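Local coordinates for protein putative glycoside hydrolase (Parabacteroides distasonis ATCC 8503, PDB 3GYC) that is of unproven function but probably hydrolyses glycosidic bonds in carbohydrates, as a cellulase-like glycoside hydrolase with a TIM-barrel fold, at residues 108-116 / 151-160; 206-217 / 227-235. All coordinates share one frame; numbering follows the deposited sequence.

Contact 1: 108-116 / 151-160. With EDO (1,2-ethanediol), chain F.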
loop_
_atom_site.group_PDB
_atom_site.type_symbol
_atom_site.label_atom_id
_atom_site.label_comp_id
_atom_site.label_asym_id
_atom_site.label_seq_id
_atom_site.Cartn_x
_atom_site.Cartn_y
_atom_site.Cartn_z
ATOM N N ILE A 108 -6.670 -10.725 -11.907
ATOM C CA ILE A 108 -6.368 -9.819 -10.807
ATOM C C ILE A 108 -4.940 -9.355 -11.138
ATOM O O ILE A 108 -4.055 -10.187 -11.438
ATOM C CB ILE A 108 -6.395 -10.534 -9.446
ATOM C CG1 ILE A 108 -7.842 -10.894 -9.057
ATOM C CG2 ILE A 108 -5.865 -9.661 -8.370
ATOM C CD1 ILE A 108 -7.954 -11.933 -7.979
ATOM N N LYS A 109 -4.736 -8.047 -11.150
ATOM C CA LYS A 109 -3.434 -7.449 -11.408
ATOM C C LYS A 109 -2.769 -7.156 -10.053
ATOM O O LYS A 109 -3.438 -6.965 -9.044
ATOM C CB LYS A 109 -3.537 -6.177 -12.277
ATOM C CG LYS A 109 -3.103 -6.334 -13.752
ATOM C CD LYS A 109 -3.990 -7.029 -14.636
ATOM C CE LYS A 109 -3.343 -7.274 -16.041
ATOM N NZ LYS A 109 -3.073 -6.135 -16.999
ATOM N N VAL A 110 -1.449 -7.181 -10.032
ATOM C CA VAL A 110 -0.702 -7.054 -8.774
ATOM C C VAL A 110 0.342 -5.946 -8.768
ATOM O O VAL A 110 1.238 -5.908 -9.597
ATOM C CB VAL A 110 -0.010 -8.412 -8.398
ATOM C CG1 VAL A 110 0.717 -8.263 -7.066
ATOM C CG2 VAL A 110 -1.082 -9.532 -8.372
ATOM N N GLY A 111 0.224 -5.057 -7.797
ATOM C CA GLY A 111 1.220 -4.050 -7.566
ATOM C C GLY A 111 2.232 -4.605 -6.570
ATOM O O GLY A 111 1.851 -5.147 -5.523
ATOM N N LEU A 112 3.521 -4.449 -6.885
ATOM C CA LEU A 112 4.557 -4.910 -5.977
ATOM C C LEU A 112 5.108 -3.745 -5.177
ATOM O O LEU A 112 5.286 -2.626 -5.694
ATOM C CB LEU A 112 5.696 -5.552 -6.755
ATOM C CG LEU A 112 5.328 -6.739 -7.625
ATOM C CD1 LEU A 112 6.634 -7.207 -8.348
ATOM C CD2 LEU A 112 4.616 -7.887 -6.853
ATOM N N SER A 113 5.387 -4.022 -3.923
ATOM C CA SER A 113 6.026 -3.080 -3.031
ATOM C C SER A 113 6.900 -3.906 -2.092
ATOM O O SER A 113 7.016 -5.129 -2.251
ATOM C CB SER A 113 4.936 -2.319 -2.234
ATOM O OG SER A 113 5.491 -1.246 -1.500
ATOM N N SER A 114 7.466 -3.255 -1.080
ATOM C CA SER A 114 8.137 -3.984 0.014
ATOM C C SER A 114 8.208 -3.156 1.273
ATOM O O SER A 114 8.336 -1.926 1.220
ATOM C CB SER A 114 9.555 -4.443 -0.344
ATOM O OG SER A 114 9.961 -5.437 0.605
ATOM N N TRP A 115 8.083 -3.859 2.387
ATOM C CA TRP A 115 8.281 -3.349 3.733
ATOM C C TRP A 115 9.660 -3.821 4.258
ATOM O O TRP A 115 10.003 -3.574 5.409
ATOM C CB TRP A 115 7.158 -3.822 4.656
ATOM C CG TRP A 115 5.848 -3.181 4.422
ATOM C CD1 TRP A 115 5.222 -2.272 5.230
ATOM C CD2 TRP A 115 4.934 -3.428 3.310
ATOM N NE1 TRP A 115 3.966 -1.969 4.690
ATOM C CE2 TRP A 115 3.792 -2.633 3.517
ATOM C CE3 TRP A 115 4.990 -4.239 2.167
ATOM C CZ2 TRP A 115 2.709 -2.607 2.612
ATOM C CZ3 TRP A 115 3.934 -4.226 1.294
ATOM C CH2 TRP A 115 2.810 -3.391 1.510
ATOM N N TYR A 116 10.435 -4.506 3.404
ATOM C CA TYR A 116 11.780 -4.988 3.734
ATOM C C TYR A 116 11.830 -5.672 5.119
ATOM O O TYR A 116 12.536 -5.227 6.045
ATOM C CB TYR A 116 12.755 -3.816 3.605
ATOM C CG TYR A 116 12.800 -3.339 2.191
ATOM C CD1 TYR A 116 13.624 -3.984 1.256
ATOM C CD2 TYR A 116 12.031 -2.262 1.764
ATOM C CE1 TYR A 116 13.659 -3.582 -0.069
ATOM C CE2 TYR A 116 12.046 -1.857 0.432
ATOM C CZ TYR A 116 12.862 -2.522 -0.480
ATOM O OH TYR A 116 12.913 -2.150 -1.806
ATOM N N ASP A 151 3.200 -9.598 -17.087
ATOM C CA ASP A 151 1.980 -8.864 -17.458
ATOM C C ASP A 151 0.927 -8.811 -16.348
ATOM O O ASP A 151 -0.004 -8.011 -16.427
ATOM C CB ASP A 151 1.374 -9.438 -18.722
ATOM C CG ASP A 151 2.300 -9.274 -19.910
ATOM O OD1 ASP A 151 2.929 -8.185 -20.010
ATOM O OD2 ASP A 151 2.431 -10.243 -20.718
ATOM N N THR A 152 1.090 -9.621 -15.309
ATOM C CA THR A 152 0.203 -9.570 -14.134
ATOM C C THR A 152 0.582 -8.429 -13.186
ATOM O O THR A 152 -0.214 -8.034 -12.369
ATOM C CB THR A 152 0.246 -10.921 -13.408
ATOM O OG1 THR A 152 -0.419 -11.902 -14.219
ATOM C CG2 THR A 152 -0.390 -10.850 -12.034
ATOM N N ILE A 153 1.804 -7.898 -13.316
ATOM C CA ILE A 153 2.279 -6.854 -12.466
ATOM C C ILE A 153 1.792 -5.510 -13.013
ATOM O O ILE A 153 1.967 -5.194 -14.193
ATOM C CB ILE A 153 3.826 -6.871 -12.345
ATOM C CG1 ILE A 153 4.297 -8.230 -11.789
ATOM C CG2 ILE A 153 4.297 -5.668 -11.520
ATOM C CD1 ILE A 153 3.610 -8.733 -10.514
ATOM N N LEU A 154 1.189 -4.744 -12.119
ATOM C CA LEU A 154 0.565 -3.469 -12.453
ATOM C C LEU A 154 1.557 -2.313 -12.333
ATOM O O LEU A 154 1.620 -1.427 -13.173
ATOM C CB LEU A 154 -0.589 -3.277 -11.479
ATOM C CG LEU A 154 -1.553 -2.162 -11.679
ATOM C CD1 LEU A 154 -2.255 -2.346 -13.044
ATOM C CD2 LEU A 154 -2.519 -2.197 -10.448
ATOM N N TYR A 155 2.330 -2.344 -11.267
ATOM C CA TYR A 155 3.320 -1.328 -10.992
ATOM C C TYR A 155 4.325 -1.875 -10.012
ATOM O O TYR A 155 4.081 -2.886 -9.368
ATOM C CB TYR A 155 2.684 -0.040 -10.426
ATOM C CG TYR A 155 2.046 -0.133 -9.048
ATOM C CD1 TYR A 155 2.825 -0.044 -7.914
ATOM C CD2 TYR A 155 0.670 -0.285 -8.877
ATOM C CE1 TYR A 155 2.265 -0.106 -6.631
ATOM C CE2 TYR A 155 0.102 -0.385 -7.588
ATOM C CZ TYR A 155 0.906 -0.266 -6.482
ATOM O OH TYR A 155 0.431 -0.304 -5.208
ATOM N N VAL A 156 5.461 -1.178 -9.887
ATOM C CA VAL A 156 6.490 -1.570 -8.950
ATOM C C VAL A 156 6.834 -0.364 -8.128
ATOM O O VAL A 156 7.297 0.652 -8.667
ATOM C CB VAL A 156 7.768 -2.110 -9.656
ATOM C CG1 VAL A 156 8.907 -2.407 -8.618
ATOM C CG2 VAL A 156 7.408 -3.322 -10.498
ATOM N N ASP A 157 6.674 -0.520 -6.824
ATOM C CA ASP A 157 6.973 0.499 -5.801
ATOM C C ASP A 157 8.209 0.030 -5.051
ATOM O O ASP A 157 8.186 -1.034 -4.423
ATOM C CB ASP A 157 5.751 0.648 -4.877
ATOM C CG ASP A 157 6.053 1.377 -3.556
ATOM O OD1 ASP A 157 7.089 2.096 -3.426
ATOM O OD2 ASP A 157 5.220 1.195 -2.626
ATOM N N LEU A 158 9.264 0.829 -5.062
ATOM C CA LEU A 158 10.529 0.401 -4.450
ATOM C C LEU A 158 10.560 0.416 -2.954
ATOM O O LEU A 158 11.476 -0.158 -2.372
ATOM C CB LEU A 158 11.748 1.162 -5.031
ATOM C CG LEU A 158 12.256 0.588 -6.363
ATOM C CD1 LEU A 158 11.220 0.705 -7.438
ATOM C CD2 LEU A 158 13.558 1.282 -6.823
ATOM N N CYS A 159 9.606 1.085 -2.311
ATOM C CA CYS A 159 9.542 1.058 -0.861
ATOM C C CYS A 159 8.286 1.674 -0.276
ATOM O O CYS A 159 8.002 2.851 -0.530
ATOM C CB CYS A 159 10.734 1.835 -0.280
ATOM S SG CYS A 159 10.866 1.537 1.479
ATOM N N ASN A 160 7.542 0.879 0.509
ATOM C CA ASN A 160 6.407 1.375 1.262
ATOM C C ASN A 160 6.772 2.571 2.117
ATOM O O ASN A 160 7.719 2.500 2.897
ATOM C CB ASN A 160 5.891 0.299 2.204
ATOM C CG ASN A 160 4.790 0.803 3.121
ATOM O OD1 ASN A 160 3.639 1.007 2.684
ATOM N ND2 ASN A 160 5.126 0.992 4.409
HETATM C C1 EDO F . 10.352 -4.130 8.483
HETATM O O1 EDO F . 9.228 -4.685 7.763
HETATM C C2 EDO F . 10.664 -4.898 9.792
HETATM O O2 EDO F . 10.651 -6.338 9.639
HETATM O O HOH W 1 -3.259 -10.918 -13.955
HETATM O O HOH W 2 -0.435 -5.748 -17.884
HETATM O O HOH W 3 2.528 0.170 5.363
#
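The indole of W115 carries the side chain of N160 on one face, CB standing 3.8 Å above the ring plane toward the rim and the amide tilted only 23° from the indole. Although W115 NE1 and N160 ND2 come within 3.2 Å, both are donors; a water in the indole plane accepts from NE1 and, weakly, from ND2, while N160 OD1 turns to R55. The Y155 ring has G111 CA over the centre of one face, 3.9 Å from its centroid, and D157 CB at its edge; glycine lets the ring lie this close to the backbone. Y116 receives S114 CB over one face, and in the ring plane its OH donates to L158 O at 2.5 Å. Strands 109-113 and 153-157, 18° from parallel, are the neighbouring strands of a beta-alpha-beta unit of the TIM barrel, joined through helix 130-146. Alternating backbone bonds such as L112 N to Y155 O (3.0 Å) hold them, and L112 CD2 packs on I153 CD1. With OG anti to the backbone N (chi1 -171°), S113 donates to D157 OD2 at 2.7 Å, from above the carboxylate plane. D157 OD1 accepts from C159 N, making an Asx turn.

Contact 2: 206-217 / 227-235; sequences MPFLYSFDHGDV and FLDLYEHHI
H233 lies between two parts of segment 206-217: F212 O sits 3.6 Å above the centre of one imidazole face, while V217 CG1 covers the opposite face nearer the rim. Its CG is anti to the backbone N (chi1 -150°), which carries the ring beneath the 213-217 turn, where NE2 donates to H214 O at 2.7 Å. That oxygen is close to the ring plane, yet the N-H...O angle is only 131°; ND1 is engaged by Y220. Replacing H233 by an alanine is likely to leave H214 O without this donor and Y220 without its partner, and to open a gap beside V217.

Further back, leucines interlock obliquely, L209 CD2 against L230 CG at 3.9 Å, and L209 CD1 reaches E232 CB. L230 CD2 presses on P207 CB at 3.4 Å, tighter than usual carbon contact. F212 and L228 extend from opposite directions and meet at CE2 and CD1.

The backbones are joined sparsely. F212 bridges H233, its N donating to E232 O and its O accepting from H234 N (3.0 Å). Near F208 the bonding goes through a side chain: D229 OD2 takes F208 N on its anti side at 2.8 Å, and D229 N returns a bond to F208 O. The segments carrying strands 208-209 and 231-232 come together here, through side chains and one backbone bridge, where the barrel's cyclic order closes.

H234 NE2 donates to E232 OE1 at 2.8 Å, on the syn side but 34° out of the carboxylate plane. T304 holds OE2 and E161 holds H234 ND1, so both ends of this histidine-carboxylate pair have fixed orientations. D229 is likewise held by salt bridges to R200 and K388, which would probably favour its ionised form in this buried setting.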
loop_
_atom_site.group_PDB
_atom_site.type_symbol
_atom_site.label_atom_id
_atom_site.label_comp_id
_atom_site.label_asym_id
_atom_site.label_seq_id
_atom_site.Cartn_x
_atom_site.Cartn_y
_atom_site.Cartn_z
HETATM N N MSE A 206 7.535 -0.260 -17.643
HETATM C CA MSE A 206 6.909 -0.612 -16.353
HETATM C C MSE A 206 6.705 0.690 -15.521
HETATM O O MSE A 206 7.587 1.518 -15.470
HETATM C CB MSE A 206 7.770 -1.652 -15.603
HETATM C CG MSE A 206 7.259 -2.063 -14.236
HETATM SE SE MSE A 206 5.615 -3.101 -14.316
HETATM C CE MSE A 206 6.354 -4.880 -14.745
ATOM N N PRO A 207 5.512 0.889 -14.930
ATOM C CA PRO A 207 5.326 2.052 -14.065
ATOM C C PRO A 207 6.066 1.850 -12.753
ATOM O O PRO A 207 5.816 0.871 -12.041
ATOM C CB PRO A 207 3.815 2.119 -13.833
ATOM C CG PRO A 207 3.214 1.205 -14.809
ATOM C CD PRO A 207 4.245 0.229 -15.266
ATOM N N PHE A 208 6.982 2.757 -12.452
ATOM C CA PHE A 208 7.773 2.722 -11.222
ATOM C C PHE A 208 7.508 3.928 -10.357
ATOM O O PHE A 208 7.294 5.034 -10.853
ATOM C CB PHE A 208 9.264 2.702 -11.537
ATOM C CG PHE A 208 9.743 1.409 -12.162
ATOM C CD1 PHE A 208 9.835 0.247 -11.396
ATOM C CD2 PHE A 208 10.142 1.367 -13.473
ATOM C CE1 PHE A 208 10.291 -0.952 -11.947
ATOM C CE2 PHE A 208 10.581 0.178 -14.034
ATOM C CZ PHE A 208 10.636 -0.990 -13.257
ATOM N N LEU A 209 7.582 3.721 -9.051
ATOM C CA LEU A 209 7.394 4.787 -8.075
ATOM C C LEU A 209 7.967 4.382 -6.726
ATOM O O LEU A 209 8.506 3.295 -6.591
ATOM C CB LEU A 209 5.889 5.025 -7.868
ATOM C CG LEU A 209 5.151 3.933 -7.074
ATOM C CD1 LEU A 209 3.999 4.540 -6.303
ATOM C CD2 LEU A 209 4.743 2.772 -7.997
ATOM N N TYR A 210 7.855 5.294 -5.753
ATOM C CA TYR A 210 8.054 5.020 -4.340
ATOM C C TYR A 210 6.781 5.563 -3.688
ATOM O O TYR A 210 6.282 6.625 -4.112
ATOM C CB TYR A 210 9.247 5.727 -3.750
ATOM C CG TYR A 210 10.626 5.162 -4.029
ATOM C CD1 TYR A 210 11.194 5.227 -5.283
ATOM C CD2 TYR A 210 11.412 4.666 -2.986
ATOM C CE1 TYR A 210 12.506 4.771 -5.519
ATOM C CE2 TYR A 210 12.702 4.211 -3.207
ATOM C CZ TYR A 210 13.248 4.270 -4.466
ATOM O OH TYR A 210 14.517 3.815 -4.678
ATOM N N SER A 211 6.227 4.854 -2.698
ATOM C CA SER A 211 4.983 5.285 -2.057
ATOM C C SER A 211 5.258 6.113 -0.803
ATOM O O SER A 211 6.215 5.868 -0.080
ATOM C CB SER A 211 4.072 4.104 -1.726
ATOM O OG SER A 211 4.651 3.185 -0.822
ATOM N N PHE A 212 4.386 7.089 -0.576
ATOM C CA PHE A 212 4.516 8.045 0.489
ATOM C C PHE A 212 3.280 8.188 1.402
ATOM O O PHE A 212 2.148 7.913 0.989
ATOM C CB PHE A 212 4.792 9.416 -0.114
ATOM C CG PHE A 212 5.916 9.456 -1.132
ATOM C CD1 PHE A 212 7.109 8.789 -0.925
ATOM C CD2 PHE A 212 5.800 10.271 -2.253
ATOM C CE1 PHE A 212 8.122 8.852 -1.843
ATOM C CE2 PHE A 212 6.819 10.359 -3.174
ATOM C CZ PHE A 212 7.987 9.645 -2.967
ATOM N N ASP A 213 3.522 8.594 2.658
ATOM C CA ASP A 213 2.452 8.903 3.602
ATOM C C ASP A 213 2.541 10.352 4.150
ATOM O O ASP A 213 1.669 10.763 4.919
ATOM C CB ASP A 213 2.426 7.917 4.772
ATOM C CG ASP A 213 3.734 7.941 5.602
ATOM O OD1 ASP A 213 4.742 8.554 5.170
ATOM O OD2 ASP A 213 3.748 7.331 6.695
ATOM N N HIS A 214 3.564 11.116 3.757
ATOM C CA HIS A 214 3.702 12.500 4.214
ATOM C C HIS A 214 2.435 13.289 3.851
ATOM O O HIS A 214 1.983 13.274 2.687
ATOM C CB HIS A 214 4.921 13.141 3.579
ATOM C CG HIS A 214 5.358 14.374 4.284
ATOM N ND1 HIS A 214 4.902 15.624 3.941
ATOM C CD2 HIS A 214 6.184 14.546 5.336
ATOM C CE1 HIS A 214 5.435 16.519 4.751
ATOM N NE2 HIS A 214 6.219 15.890 5.604
ATOM N N GLY A 215 1.875 13.981 4.839
ATOM C CA GLY A 215 0.576 14.657 4.695
ATOM C C GLY A 215 0.490 15.898 3.825
ATOM O O GLY A 215 -0.602 16.290 3.373
ATOM N N ASP A 216 1.637 16.515 3.580
ATOM C CA ASP A 216 1.705 17.729 2.783
ATOM C C ASP A 216 1.830 17.364 1.317
ATOM O O ASP A 216 2.910 17.371 0.748
ATOM C CB ASP A 216 2.891 18.556 3.237
ATOM C CG ASP A 216 2.969 19.885 2.542
ATOM O OD1 ASP A 216 2.158 20.194 1.600
ATOM O OD2 ASP A 216 3.895 20.588 2.943
ATOM N N VAL A 217 0.698 17.079 0.704
ATOM C CA VAL A 217 0.680 16.626 -0.681
ATOM C C VAL A 217 1.102 17.687 -1.694
ATOM O O VAL A 217 1.435 17.354 -2.834
ATOM C CB VAL A 217 -0.667 16.004 -1.018
ATOM C CG1 VAL A 217 -0.858 14.765 -0.142
ATOM C CG2 VAL A 217 -1.793 17.021 -0.815
ATOM N N PHE A 227 10.122 11.922 -12.272
ATOM C CA PHE A 227 10.616 10.544 -12.438
ATOM C C PHE A 227 9.692 9.465 -11.842
ATOM O O PHE A 227 9.979 8.267 -11.971
ATOM C CB PHE A 227 12.035 10.400 -11.836
ATOM C CG PHE A 227 12.145 10.854 -10.397
ATOM C CD1 PHE A 227 11.769 10.030 -9.364
ATOM C CD2 PHE A 227 12.629 12.110 -10.092
ATOM C CE1 PHE A 227 11.848 10.453 -8.024
ATOM C CE2 PHE A 227 12.719 12.548 -8.763
ATOM C CZ PHE A 227 12.333 11.703 -7.722
ATOM N N LEU A 228 8.640 9.878 -11.133
ATOM C CA LEU A 228 7.633 8.946 -10.618
ATOM C C LEU A 228 6.564 8.795 -11.698
ATOM O O LEU A 228 6.105 9.788 -12.255
ATOM C CB LEU A 228 6.998 9.487 -9.352
ATOM C CG LEU A 228 7.953 9.713 -8.178
ATOM C CD1 LEU A 228 7.259 10.437 -7.029
ATOM C CD2 LEU A 228 8.563 8.403 -7.723
ATOM N N ASP A 229 6.192 7.563 -12.013
ATOM C CA ASP A 229 5.184 7.287 -13.067
ATOM C C ASP A 229 3.743 7.408 -12.540
ATOM O O ASP A 229 2.789 7.512 -13.317
ATOM C CB ASP A 229 5.403 5.885 -13.650
ATOM C CG ASP A 229 6.695 5.764 -14.480
ATOM O OD1 ASP A 229 7.100 6.793 -15.109
ATOM O OD2 ASP A 229 7.312 4.635 -14.552
ATOM N N LEU A 230 3.602 7.295 -11.219
ATOM C CA LEU A 230 2.337 7.400 -10.510
ATOM C C LEU A 230 2.603 7.757 -9.049
ATOM O O LEU A 230 3.738 7.678 -8.582
ATOM C CB LEU A 230 1.548 6.095 -10.560
ATOM C CG LEU A 230 2.176 4.829 -10.011
ATOM C CD1 LEU A 230 1.197 3.963 -9.191
ATOM C CD2 LEU A 230 2.836 3.996 -11.129
ATOM N N TYR A 231 1.570 8.139 -8.317
ATOM C CA TYR A 231 1.741 8.406 -6.917
ATOM C C TYR A 231 0.852 7.397 -6.177
ATOM O O TYR A 231 -0.325 7.197 -6.548
ATOM C CB TYR A 231 1.345 9.845 -6.481
ATOM C CG TYR A 231 1.883 11.003 -7.274
ATOM C CD1 TYR A 231 3.103 10.941 -7.943
ATOM C CD2 TYR A 231 1.186 12.220 -7.299
ATOM C CE1 TYR A 231 3.571 12.033 -8.668
ATOM C CE2 TYR A 231 1.667 13.315 -7.990
ATOM C CZ TYR A 231 2.861 13.220 -8.653
ATOM O OH TYR A 231 3.301 14.297 -9.344
ATOM N N GLU A 232 1.425 6.738 -5.169
ATOM C CA GLU A 232 0.680 5.822 -4.304
ATOM C C GLU A 232 0.715 6.540 -2.964
ATOM O O GLU A 232 1.734 6.531 -2.315
ATOM C CB GLU A 232 1.314 4.422 -4.277
ATOM C CG GLU A 232 0.318 3.264 -3.928
ATOM C CD GLU A 232 0.186 2.912 -2.449
ATOM O OE1 GLU A 232 1.203 2.516 -1.839
ATOM O OE2 GLU A 232 -0.940 2.945 -1.898
ATOM N N HIS A 233 -0.377 7.207 -2.578
ATOM C CA HIS A 233 -0.370 8.033 -1.399
ATOM C C HIS A 233 -1.328 7.487 -0.361
ATOM O O HIS A 233 -2.462 7.136 -0.670
ATOM C CB HIS A 233 -0.681 9.491 -1.722
ATOM C CG HIS A 233 -0.023 10.429 -0.763
ATOM N ND1 HIS A 233 1.249 10.914 -0.974
ATOM C CD2 HIS A 233 -0.395 10.855 0.465
ATOM C CE1 HIS A 233 1.608 11.649 0.064
ATOM N NE2 HIS A 233 0.631 11.622 0.955
ATOM N N HIS A 234 -0.846 7.383 0.874
ATOM C CA HIS A 234 -1.641 6.816 1.953
ATOM C C HIS A 234 -2.347 7.950 2.687
ATOM O O HIS A 234 -1.713 8.927 3.055
ATOM C CB HIS A 234 -0.759 5.979 2.883
ATOM C CG HIS A 234 -0.005 4.889 2.172
ATOM N ND1 HIS A 234 1.004 4.164 2.775
ATOM C CD2 HIS A 234 -0.098 4.421 0.898
ATOM C CE1 HIS A 234 1.451 3.251 1.925
ATOM N NE2 HIS A 234 0.828 3.408 0.767
ATOM N N ILE A 235 -3.666 7.819 2.853
ATOM C CA ILE A 235 -4.505 8.899 3.394
ATOM C C ILE A 235 -5.489 8.376 4.408
ATOM O O ILE A 235 -6.372 7.593 4.072
ATOM C CB ILE A 235 -5.335 9.589 2.281
ATOM C CG1 ILE A 235 -4.431 10.281 1.283
ATOM C CG2 ILE A 235 -6.295 10.671 2.845
ATOM C CD1 ILE A 235 -5.174 10.842 0.051
HETATM O O HOH W 4 3.763 8.308 -4.414
HETATM O O HOH W 5 -0.731 11.263 3.865
#

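In the fold
Contact 1 precedes contact 2 along the chain, their centres about 12 Å apart. Both belong to one eight-stranded parallel sheet, in which strand 153-157 (contact 1) neighbours strand 208-209 (contact 2); helices 169-172 and 186-200 lie between them in sequence. Each contact pairs strands that follow one another along the chain; in contact 2 they are also outermost in the sheet order, as expected where a TIM barrel closes. The contacts meet directly: D157 OD2 and S211 OG are 2.7 Å apart, a probable hydrogen bond, and N160 OD1 packs against H234 CE1 at 3.2 Å. Together they give four consecutive strands, half of the wall, carrying polar side chains beyond its C-terminal ends, where TIM-barrel enzymes place their active sites.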